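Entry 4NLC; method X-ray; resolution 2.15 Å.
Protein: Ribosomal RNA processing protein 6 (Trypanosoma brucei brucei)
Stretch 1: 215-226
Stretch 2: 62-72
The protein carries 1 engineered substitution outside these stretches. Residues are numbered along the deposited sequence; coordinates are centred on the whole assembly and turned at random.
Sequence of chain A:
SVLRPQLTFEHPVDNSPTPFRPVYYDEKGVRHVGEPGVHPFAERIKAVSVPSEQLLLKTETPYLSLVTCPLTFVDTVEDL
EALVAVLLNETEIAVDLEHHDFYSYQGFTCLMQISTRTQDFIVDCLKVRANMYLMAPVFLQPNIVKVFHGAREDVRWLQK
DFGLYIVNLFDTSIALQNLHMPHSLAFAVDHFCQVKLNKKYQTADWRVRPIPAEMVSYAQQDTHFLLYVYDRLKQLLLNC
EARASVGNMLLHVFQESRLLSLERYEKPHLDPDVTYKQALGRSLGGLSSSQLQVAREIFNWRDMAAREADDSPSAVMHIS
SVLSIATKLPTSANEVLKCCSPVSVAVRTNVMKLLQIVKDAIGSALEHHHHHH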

# COMPACT_ATOMS: atom_id res chain seq x y z
N MET A 215 -6.03 17.67 4.35
CA MET A 215 -5.68 16.25 4.25
C MET A 215 -6.67 15.37 5.07
O MET A 215 -6.99 14.25 4.65
CB MET A 215 -4.23 16.02 4.66
CG MET A 215 -3.26 16.41 3.57
SD MET A 215 -1.52 16.37 4.04
CE MET A 215 -1.17 14.66 4.03
N VAL A 216 -7.23 15.92 6.17
CA VAL A 216 -8.26 15.21 6.94
C VAL A 216 -9.50 15.09 6.01
O VAL A 216 -10.07 14.01 5.88
CB VAL A 216 -8.61 15.90 8.28
CG1 VAL A 216 -9.81 15.23 8.94
CG2 VAL A 216 -7.41 15.91 9.23
N SER A 217 -9.85 16.19 5.32
CA SER A 217 -10.98 16.23 4.38
C SER A 217 -10.76 15.28 3.19
O SER A 217 -11.67 14.52 2.85
CB SER A 217 -11.27 17.65 3.92
OG SER A 217 -12.35 17.62 3.01
N TYR A 218 -9.53 15.28 2.60
CA TYR A 218 -9.15 14.36 1.53
C TYR A 218 -9.33 12.90 1.95
O TYR A 218 -9.89 12.10 1.17
CB TYR A 218 -7.68 14.57 1.09
CG TYR A 218 -7.26 13.63 -0.03
CD1 TYR A 218 -6.72 12.37 0.24
CD2 TYR A 218 -7.42 13.99 -1.37
CE1 TYR A 218 -6.37 11.50 -0.78
CE2 TYR A 218 -7.03 13.14 -2.40
CZ TYR A 218 -6.51 11.89 -2.10
OH TYR A 218 -6.16 11.06 -3.13
N ALA A 219 -8.81 12.53 3.13
CA ALA A 219 -8.88 11.17 3.67
C ALA A 219 -10.34 10.71 3.89
O ALA A 219 -10.74 9.63 3.45
CB ALA A 219 -8.08 11.08 4.96
N GLN A 220 -11.13 11.56 4.54
CA GLN A 220 -12.54 11.32 4.79
C GLN A 220 -13.35 11.09 3.48
O GLN A 220 -14.17 10.16 3.43
CB GLN A 220 -13.12 12.50 5.58
CG GLN A 220 -14.62 12.39 5.83
CD GLN A 220 -15.23 13.65 6.39
OE1 GLN A 220 -14.73 14.77 6.19
NE2 GLN A 220 -16.32 13.49 7.11
N GLN A 221 -13.12 11.92 2.44
CA GLN A 221 -13.87 11.86 1.19
C GLN A 221 -13.57 10.65 0.32
O GLN A 221 -14.40 10.31 -0.53
CB GLN A 221 -13.73 13.17 0.41
CG GLN A 221 -14.71 14.23 0.88
CD GLN A 221 -14.42 15.57 0.28
OE1 GLN A 221 -14.31 15.73 -0.93
NE2 GLN A 221 -14.29 16.57 1.13
N ASP A 222 -12.44 9.94 0.56
CA ASP A 222 -12.09 8.72 -0.16
C ASP A 222 -13.01 7.55 0.22
O ASP A 222 -13.18 6.63 -0.59
CB ASP A 222 -10.61 8.34 0.08
CG ASP A 222 -9.59 9.01 -0.83
OD1 ASP A 222 -10.01 9.77 -1.75
OD2 ASP A 222 -8.38 8.77 -0.64
N THR A 223 -13.65 7.58 1.44
CA THR A 223 -14.57 6.51 1.85
C THR A 223 -16.02 6.98 2.00
O THR A 223 -16.93 6.16 1.91
CB THR A 223 -14.10 5.82 3.13
OG1 THR A 223 -14.02 6.78 4.20
CG2 THR A 223 -12.80 5.08 2.96
N HIS A 224 -16.22 8.26 2.32
CA HIS A 224 -17.53 8.89 2.58
C HIS A 224 -18.64 8.56 1.54
O HIS A 224 -19.79 8.34 1.93
CB HIS A 224 -17.36 10.40 2.72
CG HIS A 224 -18.63 11.12 3.01
ND1 HIS A 224 -19.11 11.26 4.29
CD2 HIS A 224 -19.51 11.69 2.14
CE1 HIS A 224 -20.25 11.92 4.18
NE2 HIS A 224 -20.54 12.18 2.90
N PHE A 225 -18.27 8.47 0.25
CA PHE A 225 -19.26 8.19 -0.81
C PHE A 225 -19.26 6.73 -1.30
O PHE A 225 -20.10 6.36 -2.13
CB PHE A 225 -19.04 9.14 -2.02
CG PHE A 225 -18.82 10.60 -1.67
CD1 PHE A 225 -19.90 11.46 -1.53
CD2 PHE A 225 -17.54 11.11 -1.53
CE1 PHE A 225 -19.70 12.81 -1.24
CE2 PHE A 225 -17.35 12.45 -1.19
CZ PHE A 225 -18.43 13.30 -1.09
N LEU A 226 -18.32 5.91 -0.81
CA LEU A 226 -18.10 4.57 -1.29
C LEU A 226 -19.25 3.59 -1.04
O LEU A 226 -19.50 2.74 -1.91
CB LEU A 226 -16.76 4.01 -0.77
CG LEU A 226 -16.14 2.84 -1.57
CD1 LEU A 226 -16.12 3.12 -3.08
CD2 LEU A 226 -14.71 2.55 -1.09
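Stretch 2 62-72: PYLSLVTCPLT

Stretch 2 is a mostly extended, irregular segment that lies along one side of the helix of stretch 1 and is held by a mixed contact in which leucine side chains pack on polar and aromatic side chains, with one direct hydrogen bond and two bridging waters, burying 530 Å² over both sides. The two stretches run in broadly opposite senses: Tyr-63, near the start of stretch 2, has its CA 5.5 Å from the CA of Phe-225, whereas the CA of Leu-71, near the other end, lies 7.8 Å from the CA of Gln-220. Backbone angles define the path. Tyr-63, Leu-64 and Ser-65 are extended, with psi between 139° and 171°; Leu-66 and Val-67 turn to helical values (-70/-20 and -70/-48); Cys-69 and Pro-70 extend again, and a strand begins at Leu-71. The turn is braced by Val-67 N to Ser-65 OG and by a weak bond from Cys-69 N to Ser-65 O, both 2.9 Å.

In stretch 1, Val-216, Gln-220 and His-224 recur every four residues and all direct CA-to-CB toward stretch 2, so they form a continuous stripe. His-224 is the most heavily covered of them. Its NE2 donates to Leu-64 O at 2.7 Å, with an N-H...O angle of 144°, and this acceptor lies near the ring plane. The face is used differently: Leu-66 CD2 sits 3.5 Å from the centroid of the His-224 ring and only 2° off its normal, a well-centred CH-pi contact. Cys-69 SG approaches the ring edge, 3.9 Å from His-224 CE1.

Leu-66 loses more area to the contact than any other residue; its CA-to-CB bond points sideways, but the end of the side chain comes nearer to stretch 1. Besides the imidazole, its CD2 lies 3.9 Å from Gln-220 CD, and its CD1 lies 3.5 Å from Gln-221 NE2. Further along, Leu-71 CD2 packs 3.7 Å from Val-216 CG1 and 3.8 Å from Gln-220 OE1. At the other end, Phe-225 presents its edge to the face of Tyr-63; the centroids are 5.1 Å apart, the planes meet at 65°, and the nearest atoms, Phe-225 CD1 and Tyr-63 CD2, are separated by 3.6 Å.

Water links supplement these contacts. One water accepts from Leu-64 N at 2.9 Å and donates to His-224 O at 2.8 Å, joining the two backbones. A second accepts from Gln-220 NE2 at 2.7 Å and donates to Leu-66 O at 2.7 Å and Cys-69 O at 3.0 Å, tying both sides of the turn to the helix.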

# COMPACT_ATOMS: atom_id res chain seq x y z
N PRO A 62 -28.25 6.94 0.43
CA PRO A 62 -27.35 8.02 -0.01
C PRO A 62 -26.35 8.44 1.05
O PRO A 62 -26.59 8.27 2.25
CB PRO A 62 -28.28 9.15 -0.46
CG PRO A 62 -29.68 8.58 -0.40
CD PRO A 62 -29.63 7.44 0.59
N TYR A 63 -25.20 8.93 0.59
CA TYR A 63 -24.11 9.43 1.41
C TYR A 63 -24.64 10.59 2.26
O TYR A 63 -25.59 11.28 1.88
CB TYR A 63 -22.95 9.90 0.51
CG TYR A 63 -23.35 10.92 -0.54
CD1 TYR A 63 -23.89 10.52 -1.76
CD2 TYR A 63 -23.17 12.28 -0.32
CE1 TYR A 63 -24.29 11.45 -2.71
CE2 TYR A 63 -23.57 13.22 -1.27
CZ TYR A 63 -24.10 12.80 -2.48
OH TYR A 63 -24.46 13.71 -3.45
N LEU A 64 -24.04 10.81 3.40
CA LEU A 64 -24.46 11.85 4.33
C LEU A 64 -23.87 13.20 3.92
O LEU A 64 -23.04 13.27 3.01
CB LEU A 64 -24.02 11.48 5.76
CG LEU A 64 -24.50 10.14 6.33
CD1 LEU A 64 -24.21 10.08 7.81
CD2 LEU A 64 -26.00 9.95 6.11
N SER A 65 -24.31 14.28 4.57
CA SER A 65 -23.75 15.59 4.30
C SER A 65 -22.39 15.64 4.97
O SER A 65 -22.25 15.21 6.14
CB SER A 65 -24.62 16.68 4.90
OG SER A 65 -23.89 17.89 4.96
N LEU A 66 -21.41 16.24 4.29
CA LEU A 66 -20.08 16.44 4.88
C LEU A 66 -20.13 17.51 6.00
O LEU A 66 -19.26 17.54 6.86
CB LEU A 66 -19.04 16.82 3.81
CG LEU A 66 -18.57 15.71 2.89
CD1 LEU A 66 -17.71 16.28 1.78
CD2 LEU A 66 -17.80 14.63 3.65
N VAL A 67 -21.17 18.36 6.00
CA VAL A 67 -21.33 19.42 7.01
C VAL A 67 -21.68 18.81 8.39
O VAL A 67 -21.05 19.17 9.38
CB VAL A 67 -22.38 20.49 6.56
CG1 VAL A 67 -22.56 21.58 7.61
CG2 VAL A 67 -22.01 21.11 5.22
N THR A 68 -22.66 17.89 8.44
CA THR A 68 -23.15 17.32 9.70
C THR A 68 -22.78 15.84 9.96
O THR A 68 -23.18 15.29 10.99
CB THR A 68 -24.65 17.54 9.78
OG1 THR A 68 -25.27 17.03 8.60
CG2 THR A 68 -25.01 19.01 9.95
N CYS A 69 -22.02 15.20 9.05
CA CYS A 69 -21.63 13.80 9.21
C CYS A 69 -20.58 13.72 10.30
O CYS A 69 -19.58 14.44 10.21
CB CYS A 69 -21.09 13.21 7.90
SG CYS A 69 -20.49 11.51 8.05
N PRO A 70 -20.76 12.83 11.32
CA PRO A 70 -19.73 12.72 12.36
C PRO A 70 -18.46 12.15 11.76
O PRO A 70 -18.49 11.26 10.90
CB PRO A 70 -20.35 11.77 13.40
CG PRO A 70 -21.79 11.68 13.05
CD PRO A 70 -21.88 11.91 11.58
N LEU A 71 -17.34 12.76 12.15
CA LEU A 71 -15.99 12.33 11.76
C LEU A 71 -15.19 12.15 13.04
O LEU A 71 -15.11 13.09 13.85
CB LEU A 71 -15.33 13.35 10.82
CG LEU A 71 -13.83 13.13 10.50
CD1 LEU A 71 -13.55 11.78 9.81
CD2 LEU A 71 -13.29 14.28 9.66
N THR A 72 -14.60 10.96 13.24
CA THR A 72 -13.78 10.69 14.43
C THR A 72 -12.36 10.33 14.00
O THR A 72 -12.16 9.52 13.09
CB THR A 72 -14.42 9.62 15.32
OG1 THR A 72 -15.75 10.03 15.64
CG2 THR A 72 -13.60 9.33 16.60
O HOH W 1 -21.63 9.19 3.83
O HOH W 2 -17.79 15.58 8.02